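Local atomic coordinates of DNA repair and telomere maintenance protein nbs1 (Schizosaccharomyces pombe, PDB entry 3HUF), a protein that serves as the phosphoprotein-binding adaptor subunit of the MRN complex, working in DNA double-strand break repair, recombination, telomere maintenance and meiosis. Residues M1-A6 / S15-P20; G21-G26 / F50-P55; N154-S159 / N212-S217; I161-M166 / L292-L297. One frame throughout, in Å; residues are numbered along the deposited sequence.

Contact 1 of 4, residues M1-A6 / S15-P20; sequences MWIIEA and SRILFP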
loop_
_atom_site.group_PDB
_atom_site.type_symbol
_atom_site.label_atom_id
_atom_site.label_comp_id
_atom_site.label_asym_id
_atom_site.label_seq_id
_atom_site.Cartn_x
_atom_site.Cartn_y
_atom_site.Cartn_z
ATOM N N MET A 1 -4.636 6.688 -1.645
ATOM C CA MET A 1 -5.559 7.768 -1.205
ATOM C C MET A 1 -5.703 8.793 -2.324
ATOM O O MET A 1 -4.876 8.829 -3.237
ATOM C CB MET A 1 -5.023 8.418 0.069
ATOM C CG MET A 1 -5.066 7.483 1.295
ATOM S SD MET A 1 -4.881 8.526 2.721
ATOM C CE MET A 1 -5.964 9.746 2.054
ATOM N N TRP A 2 -6.755 9.597 -2.255
ATOM C CA TRP A 2 -7.037 10.612 -3.270
ATOM C C TRP A 2 -6.352 11.908 -2.878
ATOM O O TRP A 2 -6.350 12.283 -1.708
ATOM C CB TRP A 2 -8.553 10.868 -3.409
ATOM C CG TRP A 2 -9.255 9.919 -4.344
ATOM C CD1 TRP A 2 -10.134 8.912 -4.012
ATOM C CD2 TRP A 2 -9.110 9.878 -5.762
ATOM N NE1 TRP A 2 -10.542 8.251 -5.157
ATOM C CE2 TRP A 2 -9.926 8.829 -6.240
ATOM C CE3 TRP A 2 -8.377 10.643 -6.687
ATOM C CZ2 TRP A 2 -10.026 8.522 -7.607
ATOM C CZ3 TRP A 2 -8.487 10.331 -8.054
ATOM C CH2 TRP A 2 -9.301 9.291 -8.490
ATOM N N ILE A 3 -5.775 12.574 -3.875
ATOM C CA ILE A 3 -5.138 13.874 -3.704
ATOM C C ILE A 3 -5.609 14.799 -4.813
ATOM O O ILE A 3 -5.829 14.335 -5.930
ATOM C CB ILE A 3 -3.618 13.761 -3.806
ATOM C CG1 ILE A 3 -3.074 12.758 -2.777
ATOM C CG2 ILE A 3 -2.966 15.134 -3.656
ATOM C CD1 ILE A 3 -2.593 11.501 -3.474
ATOM N N ILE A 4 -5.810 16.085 -4.501
ATOM C CA ILE A 4 -6.022 17.104 -5.546
ATOM C C ILE A 4 -4.966 18.217 -5.522
ATOM O O ILE A 4 -4.459 18.591 -4.479
ATOM C CB ILE A 4 -7.444 17.748 -5.506
ATOM C CG1 ILE A 4 -7.704 18.430 -4.161
ATOM C CG2 ILE A 4 -8.503 16.700 -5.813
ATOM C CD1 ILE A 4 -8.910 19.349 -4.142
ATOM N N GLU A 5 -4.641 18.717 -6.698
ATOM C CA GLU A 5 -3.826 19.900 -6.842
ATOM C C GLU A 5 -4.242 20.558 -8.148
ATOM O O GLU A 5 -5.013 19.974 -8.910
ATOM C CB GLU A 5 -2.323 19.563 -6.832
ATOM C CG GLU A 5 -1.897 18.555 -7.870
ATOM C CD GLU A 5 -0.389 18.315 -7.870
ATOM O OE1 GLU A 5 0.304 18.823 -6.954
ATOM O OE2 GLU A 5 0.105 17.625 -8.789
ATOM N N ALA A 6 -3.748 21.769 -8.404
ATOM C CA ALA A 6 -4.095 22.486 -9.629
ATOM C C ALA A 6 -2.940 23.343 -10.091
ATOM O O ALA A 6 -2.010 23.613 -9.324
ATOM C CB ALA A 6 -5.302 23.345 -9.412
ATOM N N SER A 15 -1.640 21.378 -2.468
ATOM C CA SER A 15 -2.365 20.133 -2.755
ATOM C C SER A 15 -3.154 19.711 -1.529
ATOM O O SER A 15 -3.009 20.292 -0.453
ATOM C CB SER A 15 -1.430 19.018 -3.210
ATOM O OG SER A 15 -0.554 18.634 -2.164
ATOM N N ARG A 16 -4.028 18.728 -1.683
ATOM C CA ARG A 16 -4.818 18.300 -0.540
ATOM C C ARG A 16 -5.225 16.846 -0.643
ATOM O O ARG A 16 -5.710 16.406 -1.672
ATOM C CB ARG A 16 -6.062 19.184 -0.383
ATOM C CG ARG A 16 -6.978 18.690 0.722
ATOM C CD ARG A 16 -7.956 19.719 1.165
ATOM N NE ARG A 16 -8.846 19.167 2.179
ATOM C CZ ARG A 16 -9.912 19.799 2.653
ATOM N NH1 ARG A 16 -10.217 21.017 2.210
ATOM N NH2 ARG A 16 -10.669 19.213 3.577
ATOM N N ILE A 17 -5.031 16.109 0.444
ATOM C CA ILE A 17 -5.508 14.731 0.532
ATOM C C ILE A 17 -7.012 14.692 0.878
ATOM O O ILE A 17 -7.443 15.261 1.873
ATOM C CB ILE A 17 -4.726 13.954 1.594
ATOM C CG1 ILE A 17 -3.248 13.897 1.219
ATOM C CG2 ILE A 17 -5.217 12.544 1.680
ATOM C CD1 ILE A 17 -2.419 13.392 2.372
ATOM N N LEU A 18 -7.794 14.020 0.043
ATOM C CA LEU A 18 -9.232 13.945 0.238
ATOM C C LEU A 18 -9.618 12.576 0.783
ATOM O O LEU A 18 -9.381 11.564 0.172
ATOM C CB LEU A 18 -9.969 14.206 -1.099
ATOM C CG LEU A 18 -9.735 15.576 -1.754
ATOM C CD1 LEU A 18 -10.679 15.738 -2.995
ATOM C CD2 LEU A 18 -9.933 16.740 -0.741
ATOM N N PHE A 19 -10.254 12.556 1.933
ATOM C CA PHE A 19 -10.700 11.312 2.516
ATOM C C PHE A 19 -12.134 11.028 2.061
ATOM O O PHE A 19 -12.811 11.929 1.586
ATOM C CB PHE A 19 -10.624 11.423 4.038
ATOM C CG PHE A 19 -9.299 11.893 4.535
ATOM C CD1 PHE A 19 -9.199 13.064 5.284
ATOM C CD2 PHE A 19 -8.150 11.176 4.273
ATOM C CE1 PHE A 19 -7.961 13.500 5.764
ATOM C CE2 PHE A 19 -6.922 11.595 4.744
ATOM C CZ PHE A 19 -6.826 12.771 5.484
ATOM N N PRO A 20 -12.571 9.756 2.146
ATOM C CA PRO A 20 -13.976 9.395 2.026
ATOM C C PRO A 20 -14.903 10.349 2.780
ATOM O O PRO A 20 -14.651 10.663 3.948
ATOM C CB PRO A 20 -14.011 8.001 2.645
ATOM C CG PRO A 20 -12.674 7.398 2.156
ATOM C CD PRO A 20 -11.715 8.556 2.293
#
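In Ile-4, which meets Leu-18, CG1 sits between the backbone N and the carbonyl carbon (chi1 60°), with CG2 anti to the carbonyl carbon; in Leu-18, chi1 (-61°) puts CG anti to the carbonyl carbon and chi2 (-173°) puts CD1 anti to CA. The side chains cross at about a right angle, Ile-4 CG2 lying 3.7 Å from Leu-18 CD1. The opposite face of the sheet carries Ile-3 and Ile-17, which lie side by side and point the same way, CG1 to CG1 at 4.2 Å. Successive residues of a strand point to alternate faces, and the register sets the pairs: Ile-3 and Ile-17 form an antiparallel non-hydrogen-bonded pair, Ile-4 and Arg-16 a hydrogen-bonded one, with Ile-4 N 2.8 Å from Arg-16 O and Arg-16 N 2.8 Å from Ile-4 O. Leu-18 N also bonds Trp-2 O at 2.9 Å. At the open end of this hairpin, Met-1 SD stands at the edge of the Phe-19 ring, 5.5 Å from its centroid, a Met-aromatic contact; the position of Met-1 CE is doubtful.

Strand 16-18 is at the margin of one sheet of the FHA beta sandwich, with 2-6 next to it, and Ile-36 and Tyr-23 of the facing sheet pack against the Leu-18 face. Trp-2 NE1 is bonded to Cys-66 O, while the Arg-16 guanidinium bonds Asp-32 O and His-35 O. The chemistry is divided: Ile-4 and Leu-18 close the interior between the sheets, backbone amides fix the register, and the buried polar tips of Trp-2 and Arg-16 are satisfied by carbonyls outside the hairpin.

Contact 2 of 4, residues G21-G26 / F50-P55; sequences GTYIVG and FTILTP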
loop_
_atom_site.group_PDB
_atom_site.type_symbol
_atom_site.label_atom_id
_atom_site.label_comp_id
_atom_site.label_asym_id
_atom_site.label_seq_id
_atom_site.Cartn_x
_atom_site.Cartn_y
_atom_site.Cartn_z
ATOM N N GLY A 21 -15.966 10.779 2.100
ATOM C CA GLY A 21 -16.943 11.703 2.656
ATOM C C GLY A 21 -17.272 12.687 1.552
ATOM O O GLY A 21 -16.979 12.447 0.376
ATOM N N THR A 22 -17.866 13.812 1.925
ATOM C CA THR A 22 -18.339 14.771 0.949
ATOM C C THR A 22 -17.739 16.159 1.135
ATOM O O THR A 22 -17.590 16.639 2.254
ATOM C CB THR A 22 -19.865 14.876 1.001
ATOM O OG1 THR A 22 -20.441 13.558 1.052
ATOM C CG2 THR A 22 -20.348 15.549 -0.239
ATOM N N TYR A 23 -17.425 16.807 0.025
ATOM C CA TYR A 23 -16.848 18.131 0.007
ATOM C C TYR A 23 -17.721 19.033 -0.845
ATOM O O TYR A 23 -18.209 18.616 -1.891
ATOM C CB TYR A 23 -15.440 18.080 -0.597
ATOM C CG TYR A 23 -14.492 17.199 0.202
ATOM C CD1 TYR A 23 -14.389 15.826 -0.061
ATOM C CD2 TYR A 23 -13.734 17.729 1.250
ATOM C CE1 TYR A 23 -13.531 14.995 0.688
ATOM C CE2 TYR A 23 -12.866 16.910 2.007
ATOM C CZ TYR A 23 -12.774 15.551 1.717
ATOM O OH TYR A 23 -11.929 14.757 2.460
ATOM N N ILE A 24 -17.902 20.273 -0.405
ATOM C CA ILE A 24 -18.457 21.301 -1.275
ATOM C C ILE A 24 -17.313 22.178 -1.746
ATOM O O ILE A 24 -16.444 22.610 -0.969
ATOM C CB ILE A 24 -19.638 22.084 -0.644
ATOM C CG1 ILE A 24 -20.925 21.301 -0.837
ATOM C CG2 ILE A 24 -19.864 23.429 -1.338
ATOM C CD1 ILE A 24 -21.291 20.499 0.324
ATOM N N VAL A 25 -17.291 22.365 -3.058
ATOM C CA VAL A 25 -16.196 22.997 -3.760
ATOM C C VAL A 25 -16.765 24.262 -4.426
ATOM O O VAL A 25 -17.801 24.218 -5.089
ATOM C CB VAL A 25 -15.641 22.001 -4.823
ATOM C CG1 VAL A 25 -14.440 22.559 -5.533
ATOM C CG2 VAL A 25 -15.346 20.606 -4.180
ATOM N N GLY A 26 -16.108 25.394 -4.224
ATOM C CA GLY A 26 -16.665 26.657 -4.687
ATOM C C GLY A 26 -15.815 27.872 -4.385
ATOM O O GLY A 26 -14.886 27.821 -3.565
ATOM N N PHE A 50 -17.976 16.878 -4.361
ATOM C CA PHE A 50 -17.163 15.696 -4.568
ATOM C C PHE A 50 -17.506 14.756 -3.424
ATOM O O PHE A 50 -17.428 15.151 -2.262
ATOM C CB PHE A 50 -15.668 15.994 -4.442
ATOM C CG PHE A 50 -15.114 16.966 -5.454
ATOM C CD1 PHE A 50 -15.847 17.384 -6.567
ATOM C CD2 PHE A 50 -13.824 17.424 -5.295
ATOM C CE1 PHE A 50 -15.299 18.274 -7.476
ATOM C CE2 PHE A 50 -13.247 18.310 -6.205
ATOM C CZ PHE A 50 -13.980 18.735 -7.299
ATOM N N THR A 51 -17.882 13.527 -3.751
ATOM C CA THR A 51 -18.186 12.498 -2.761
ATOM C C THR A 51 -17.256 11.343 -3.040
ATOM O O THR A 51 -17.177 10.854 -4.167
ATOM C CB THR A 51 -19.664 12.009 -2.819
ATOM O OG1 THR A 51 -20.538 13.128 -2.661
ATOM C CG2 THR A 51 -19.959 11.017 -1.695
ATOM N N ILE A 52 -16.481 10.966 -2.036
ATOM C CA ILE A 52 -15.564 9.855 -2.182
ATOM C C ILE A 52 -16.122 8.725 -1.344
ATOM O O ILE A 52 -16.386 8.907 -0.152
ATOM C CB ILE A 52 -14.140 10.242 -1.777
ATOM C CG1 ILE A 52 -13.662 11.347 -2.731
ATOM C CG2 ILE A 52 -13.209 9.008 -1.822
ATOM C CD1 ILE A 52 -12.369 11.962 -2.348
ATOM N N LEU A 53 -16.353 7.569 -1.968
ATOM C CA LEU A 53 -16.862 6.447 -1.190
ATOM C C LEU A 53 -15.708 5.791 -0.466
ATOM O O LEU A 53 -14.568 5.894 -0.860
ATOM C CB LEU A 53 -17.670 5.437 -2.023
ATOM C CG LEU A 53 -18.860 5.974 -2.815
ATOM C CD1 LEU A 53 -19.587 4.841 -3.559
ATOM C CD2 LEU A 53 -19.834 6.789 -1.913
ATOM N N THR A 54 -16.042 5.122 0.611
ATOM C CA THR A 54 -15.122 4.355 1.417
ATOM C C THR A 54 -14.655 3.101 0.578
ATOM O O THR A 54 -15.330 2.690 -0.370
ATOM C CB THR A 54 -15.947 4.070 2.701
ATOM O OG1 THR A 54 -15.238 4.392 3.909
ATOM C CG2 THR A 54 -16.629 2.775 2.705
ATOM N N PRO A 55 -13.466 2.548 0.852
ATOM C CA PRO A 55 -13.036 1.438 -0.032
ATOM C C PRO A 55 -13.753 0.095 0.177
ATOM O O PRO A 55 -14.308 -0.141 1.242
ATOM C CB PRO A 55 -11.541 1.309 0.282
ATOM C CG PRO A 55 -11.397 1.847 1.691
ATOM C CD PRO A 55 -12.440 2.913 1.850
#
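Val-25 sets one methyl squarely on the Phe-50 ring: CG2 lies 3.6 Å from the ring centroid and only 9° off its normal, a CH-pi contact over the face. With CG1 anti to the backbone N (chi1 -176°), CG2 is the branch left beside that N and turned to the ring. On the other face of the sheet Thr-22 crosses Thr-51, CG2 of Thr-22 being 3.4 Å from OG1 of Thr-51. The backbone sets these positions through two antiparallel hydrogen-bonded pairs. In the first, Tyr-23 N donates to Phe-50 O at 2.8 Å and Phe-50 N to Tyr-23 O at 3.0 Å; in the second, Ile-52 N donates to Gly-21 O at 2.9 Å and Gly-21 N to Ile-52 O at 3.0 Å. These neighbours belong to the second sheet of the FHA sandwich, where strand 48-52 lies between 21-26 and 68-72. Gly-21 has a phi of 138°, at which a CB would jam against the preceding carbonyl oxygen. Farther out, Phe-68 and Val-70 of strand 68-72 pack on Phe-50. Tyr-23, whose CB lies 4.4 Å from Phe-50 CB, is held at its far end by a hydrogen bond between OH and Phe-19 N.

Contact 3 of 4, residues N154-S159 / N212-S217; sequences NRQAGS and NDQFPS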
loop_
_atom_site.group_PDB
_atom_site.type_symbol
_atom_site.label_atom_id
_atom_site.label_comp_id
_atom_site.label_asym_id
_atom_site.label_seq_id
_atom_site.Cartn_x
_atom_site.Cartn_y
_atom_site.Cartn_z
ATOM N N ASN A 154 3.111 -7.660 13.710
ATOM C CA ASN A 154 2.746 -7.669 15.131
ATOM C C ASN A 154 3.881 -7.112 15.982
ATOM O O ASN A 154 5.046 -7.117 15.557
ATOM C CB ASN A 154 2.381 -9.077 15.657
ATOM C CG ASN A 154 1.329 -9.775 14.815
ATOM O OD1 ASN A 154 0.572 -9.130 14.067
ATOM N ND2 ASN A 154 1.282 -11.114 14.918
ATOM N N ARG A 155 3.519 -6.618 17.167
ATOM C CA ARG A 155 4.481 -6.261 18.208
ATOM C C ARG A 155 5.524 -7.365 18.310
ATOM O O ARG A 155 5.193 -8.508 18.644
ATOM C CB ARG A 155 3.755 -6.117 19.545
ATOM C CG ARG A 155 4.538 -5.462 20.657
ATOM C CD ARG A 155 3.735 -5.507 21.963
ATOM N NE ARG A 155 4.476 -4.972 23.093
ATOM C CZ ARG A 155 4.287 -3.752 23.591
ATOM N NH1 ARG A 155 3.369 -2.951 23.054
ATOM N NH2 ARG A 155 5.013 -3.332 24.626
ATOM N N GLN A 156 6.773 -7.026 17.996
ATOM C CA GLN A 156 7.878 -7.995 17.982
ATOM C C GLN A 156 8.267 -8.327 19.406
ATOM O O GLN A 156 9.358 -7.959 19.882
ATOM C CB GLN A 156 9.084 -7.432 17.232
ATOM C CG GLN A 156 9.997 -8.489 16.642
ATOM C CD GLN A 156 11.247 -7.891 16.020
ATOM O OE1 GLN A 156 11.163 -7.052 15.124
ATOM N NE2 GLN A 156 12.415 -8.333 16.484
ATOM N N ALA A 157 7.380 -9.041 20.088
ATOM C CA ALA A 157 7.398 -9.103 21.547
ATOM C C ALA A 157 8.625 -9.838 22.109
ATOM O O ALA A 157 8.491 -10.681 22.983
ATOM C CB ALA A 157 6.093 -9.738 22.036
ATOM N N GLY A 158 9.814 -9.496 21.604
ATOM C CA GLY A 158 11.045 -10.252 21.869
ATOM C C GLY A 158 11.051 -11.649 21.243
ATOM O O GLY A 158 11.740 -12.553 21.725
ATOM N N SER A 159 10.286 -11.831 20.165
ATOM C CA SER A 159 10.157 -13.143 19.530
ATOM C C SER A 159 10.390 -13.093 18.017
ATOM O O SER A 159 10.543 -12.009 17.437
ATOM C CB SER A 159 8.781 -13.760 19.832
ATOM O OG SER A 159 7.731 -12.994 19.256
ATOM N N ASN A 212 18.062 -4.927 14.894
ATOM C CA ASN A 212 17.031 -5.955 14.953
ATOM C C ASN A 212 17.557 -7.276 14.381
ATOM O O ASN A 212 17.793 -7.369 13.178
ATOM C CB ASN A 212 15.795 -5.469 14.188
ATOM C CG ASN A 212 14.537 -6.235 14.552
ATOM O OD1 ASN A 212 14.585 -7.425 14.856
ATOM N ND2 ASN A 212 13.395 -5.555 14.507
ATOM N N ASP A 213 17.741 -8.286 15.242
ATOM C CA ASP A 213 18.277 -9.586 14.809
ATOM C C ASP A 213 17.288 -10.478 14.033
ATOM O O ASP A 213 17.541 -11.667 13.814
ATOM C CB ASP A 213 18.919 -10.354 15.983
ATOM C CG ASP A 213 17.892 -10.994 16.938
ATOM O OD1 ASP A 213 16.664 -10.757 16.833
ATOM O OD2 ASP A 213 18.339 -11.749 17.830
ATOM N N GLN A 214 16.162 -9.911 13.638
ATOM C CA GLN A 214 15.204 -10.636 12.834
ATOM C C GLN A 214 15.285 -10.148 11.385
ATOM O O GLN A 214 14.666 -10.725 10.492
ATOM C CB GLN A 214 13.787 -10.454 13.402
ATOM C CG GLN A 214 13.579 -11.088 14.787
ATOM C CD GLN A 214 13.689 -12.611 14.756
ATOM O OE1 GLN A 214 12.969 -13.279 14.012
ATOM N NE2 GLN A 214 14.599 -13.160 15.564
ATOM N N PHE A 215 16.062 -9.085 11.170
ATOM C CA PHE A 215 16.243 -8.497 9.842
ATOM C C PHE A 215 17.718 -8.340 9.517
ATOM O O PHE A 215 18.521 -8.083 10.415
ATOM C CB PHE A 215 15.603 -7.114 9.774
ATOM C CG PHE A 215 14.110 -7.128 9.840
ATOM C CD1 PHE A 215 13.455 -6.948 11.054
ATOM C CD2 PHE A 215 13.354 -7.310 8.678
ATOM C CE1 PHE A 215 12.080 -6.959 11.114
ATOM C CE2 PHE A 215 11.986 -7.333 8.717
ATOM C CZ PHE A 215 11.332 -7.152 9.923
ATOM N N PRO A 216 18.084 -8.486 8.228
ATOM C CA PRO A 216 19.405 -8.018 7.819
ATOM C C PRO A 216 19.312 -6.539 7.434
ATOM O O PRO A 216 18.281 -5.910 7.687
ATOM C CB PRO A 216 19.731 -8.897 6.610
ATOM C CG PRO A 216 18.400 -9.217 6.010
ATOM C CD PRO A 216 17.345 -9.096 7.103
ATOM N N SER A 217 20.372 -5.994 6.839
ATOM C CA SER A 217 20.413 -4.568 6.481
ATOM C C SER A 217 19.356 -4.133 5.454
ATOM O O SER A 217 18.750 -3.058 5.580
ATOM C CB SER A 217 21.818 -4.187 5.994
ATOM O OG SER A 217 22.742 -4.124 7.077
#
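Gln-156 and Asn-212 meet amide to amide, tip to tip, joining a loop of the first BRCT repeat to the type I turn 212-215, whose first residue also makes an Asx turn. From CB, which heads toward the turn, the Gln-156 side chain runs out extended: CG is anti to the backbone N (chi1 -155°), and CD arrives 3.5 Å from Asn-212 ND2. There the group divides. OE1 accepts from Asn-212 ND2 at 2.8 Å through an in-plane lone pair, and the bond is nearly straight, 171° at the hydrogen. The same oxygen stands at the edge of the Phe-215 ring, 4.1 Å from CE1. NE2 donates to Asn-212 OD1 at 2.9 Å and also rests against Gln-214 CG, 3.4 Å away. The two amide planes, joined by this pair of hydrogen bonds, are 32° apart.

Second-shell bonds fix the turn's half of the pair. Asn-212 ND2 is also bonded to Ile-208 O and Asn-212 OD1 to Gln-214 N, which identifies the two ends of that amide; the orientation of Gln-156 follows as the complement. Phe-215, whose ring meets that of Phe-169, is tied back by a bond from its N to Asn-212 O. Asn-212 OD1 is gripped twice: Gln-214 N, 3.2 Å from it, closes the Asx turn and approaches from the face of the carboxamide plane opposite to Gln-156 NE2.

Contact 4 of 4, residues I161-M166 / L292-L297; sequences ITVGTM and LTIEQL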
loop_
_atom_site.group_PDB
_atom_site.type_symbol
_atom_site.label_atom_id
_atom_site.label_comp_id
_atom_site.label_asym_id
_atom_site.label_seq_id
_atom_site.Cartn_x
_atom_site.Cartn_y
_atom_site.Cartn_z
ATOM N N ILE A 161 9.970 -13.118 14.000
ATOM C CA ILE A 161 8.997 -12.523 13.058
ATOM C C ILE A 161 8.297 -13.624 12.241
ATOM O O ILE A 161 8.825 -14.728 12.088
ATOM C CB ILE A 161 9.628 -11.465 12.092
ATOM C CG1 ILE A 161 10.718 -12.087 11.202
ATOM C CG2 ILE A 161 10.107 -10.225 12.876
ATOM C CD1 ILE A 161 11.166 -11.193 10.048
ATOM N N THR A 162 7.111 -13.322 11.738
ATOM C CA THR A 162 6.323 -14.290 10.984
ATOM C C THR A 162 6.757 -14.350 9.524
ATOM O O THR A 162 7.431 -13.444 9.033
ATOM C CB THR A 162 4.836 -13.902 10.998
ATOM O OG1 THR A 162 4.682 -12.612 10.394
ATOM C CG2 THR A 162 4.280 -13.883 12.427
ATOM N N VAL A 163 6.348 -15.423 8.839
ATOM C CA VAL A 163 6.567 -15.590 7.395
ATOM C C VAL A 163 5.979 -14.431 6.577
ATOM O O VAL A 163 6.548 -14.031 5.560
ATOM C CB VAL A 163 5.962 -16.915 6.880
ATOM C CG1 VAL A 163 6.450 -17.211 5.472
ATOM C CG2 VAL A 163 6.353 -18.051 7.785
ATOM N N GLY A 164 4.848 -13.890 7.029
ATOM C CA GLY A 164 4.228 -12.748 6.359
ATOM C C GLY A 164 5.166 -11.558 6.367
ATOM O O GLY A 164 5.287 -10.826 5.369
ATOM N N THR A 165 5.855 -11.384 7.495
ATOM C CA THR A 165 6.816 -10.297 7.634
ATOM C C THR A 165 8.025 -10.516 6.738
ATOM O O THR A 165 8.445 -9.597 6.041
ATOM C CB THR A 165 7.265 -10.119 9.084
ATOM O OG1 THR A 165 6.108 -9.976 9.912
ATOM C CG2 THR A 165 8.131 -8.880 9.211
ATOM N N MET A 166 8.561 -11.737 6.753
ATOM C CA MET A 166 9.719 -12.092 5.943
ATOM C C MET A 166 9.434 -11.849 4.462
ATOM O O MET A 166 10.273 -11.298 3.734
ATOM C CB MET A 166 10.056 -13.565 6.131
ATOM C CG MET A 166 10.402 -13.994 7.546
ATOM S SD MET A 166 10.384 -15.803 7.675
ATOM C CE MET A 166 10.614 -16.023 9.458
ATOM N N LEU A 292 13.119 -28.551 6.266
ATOM C CA LEU A 292 13.287 -27.236 6.887
ATOM C C LEU A 292 11.966 -26.473 6.821
ATOM O O LEU A 292 11.197 -26.654 5.873
ATOM C CB LEU A 292 14.327 -26.411 6.121
ATOM C CG LEU A 292 15.796 -26.830 6.137
ATOM C CD1 LEU A 292 16.539 -26.155 4.995
ATOM C CD2 LEU A 292 16.450 -26.506 7.485
ATOM N N THR A 293 11.700 -25.632 7.825
ATOM C CA THR A 293 10.635 -24.627 7.722
ATOM C C THR A 293 11.244 -23.368 7.112
ATOM O O THR A 293 12.468 -23.205 7.130
ATOM C CB THR A 293 9.976 -24.282 9.095
ATOM O OG1 THR A 293 10.956 -23.754 9.997
ATOM C CG2 THR A 293 9.329 -25.504 9.721
ATOM N N ILE A 294 10.402 -22.491 6.563
ATOM C CA ILE A 294 10.854 -21.170 6.094
ATOM C C ILE A 294 11.429 -20.369 7.274
ATOM O O ILE A 294 12.431 -19.661 7.137
ATOM C CB ILE A 294 9.721 -20.366 5.421
ATOM C CG1 ILE A 294 8.978 -21.238 4.402
ATOM C CG2 ILE A 294 10.292 -19.122 4.756
ATOM C CD1 ILE A 294 7.883 -20.535 3.613
ATOM N N GLU A 295 10.785 -20.520 8.431
ATOM C CA GLU A 295 11.233 -19.946 9.695
ATOM C C GLU A 295 12.677 -20.353 10.001
ATOM O O GLU A 295 13.493 -19.518 10.390
ATOM C CB GLU A 295 10.283 -20.359 10.834
ATOM C CG GLU A 295 8.897 -19.673 10.826
ATOM C CD GLU A 295 7.822 -20.387 9.974
ATOM O OE1 GLU A 295 8.163 -21.192 9.073
ATOM O OE2 GLU A 295 6.614 -20.127 10.204
ATOM N N GLN A 296 12.995 -21.632 9.796
ATOM C CA GLN A 296 14.356 -22.130 9.993
ATOM C C GLN A 296 15.303 -21.625 8.905
ATOM O O GLN A 296 16.472 -21.336 9.168
ATOM C CB GLN A 296 14.360 -23.654 10.037
ATOM C CG GLN A 296 13.849 -24.246 11.351
ATOM C CD GLN A 296 13.517 -25.737 11.242
ATOM O OE1 GLN A 296 12.793 -26.162 10.340
ATOM N NE2 GLN A 296 14.038 -26.530 12.173
ATOM N N LEU A 297 14.776 -21.512 7.687
ATOM C CA LEU A 297 15.530 -21.033 6.529
ATOM C C LEU A 297 15.905 -19.551 6.655
ATOM O O LEU A 297 16.977 -19.146 6.207
ATOM C CB LEU A 297 14.706 -21.240 5.253
ATOM C CG LEU A 297 15.278 -21.949 4.025
ATOM C CD1 LEU A 297 14.484 -21.520 2.797
ATOM C CD2 LEU A 297 16.755 -21.678 3.821
HETATM O O HOH W 1 4.858 -17.422 10.808
#
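Val-163 turns a methyl onto a carboxylate: its CG2 lies 3.2 Å from Glu-295 OE2 and 3.5 Å from Glu-295 CD, while a water joins the same oxygen to the Val-163 backbone. That water accepts from Val-163 N at 3.2 Å and donates to Glu-295 OE2 at 3.3 Å, so the polar link between the segments is indirect. The Glu-295 chain bends at chi2 (87°), which brings CD back over the valine, the two side chains crossing at about a right angle. Because Val-163 N belongs to the first turn of helix 163-170, the positive end of that helix would be expected to favour the negative carboxylate; Glu-295 itself also lies in the first turn of a helix.

The rest of the contact is apolar. Val-163 CG1 stands 4.1 Å from Ile-294 CD1, and the extended Met-166 brings CE to 4.0 Å from Glu-295 CA. Both helices begin with a threonine N-cap. Thr-293 and Gln-296 form a capping box, in which Gln-296 N donates to Thr-293 OG1 at 2.9 Å and Thr-293 N to Gln-296 OE1 at 2.8 Å; the Thr-162 cap is weak, though its OG1 also bonds Asp-121.

The pairing is that of tandem BRCT repeats, with helix 163-170 of the first packed on two helices of the second. Met-166 also touches Trp-298, farther along helix 294-302, which follows strand 291-293 directly; Val-163 reaches Leu-243 of helix 238-246.

Overall arrangement
From the N terminus, contact 1 closes the first hairpin, and contact 2 follows in series, closing the longer loop between residues 26 and 50. The two touch, with Leu-18 CB 3.5 Å from Ile-52 CD1, and so join the facing sheets of the FHA sandwich. Contacts 3 and 4 lie on the opposite side of the chain's centre, contact 3 about 35 Å from contact 1 between centres. They cross along the chain: 154-159, 161-166, 212-217, then 292-297. Contact 3 ties the loop between helices 198-209 and 219-222 back to the first BRCT repeat, contact 4 ties the second repeat to it, and Gln-214 OE1 probably bonds Ile-161 N between them.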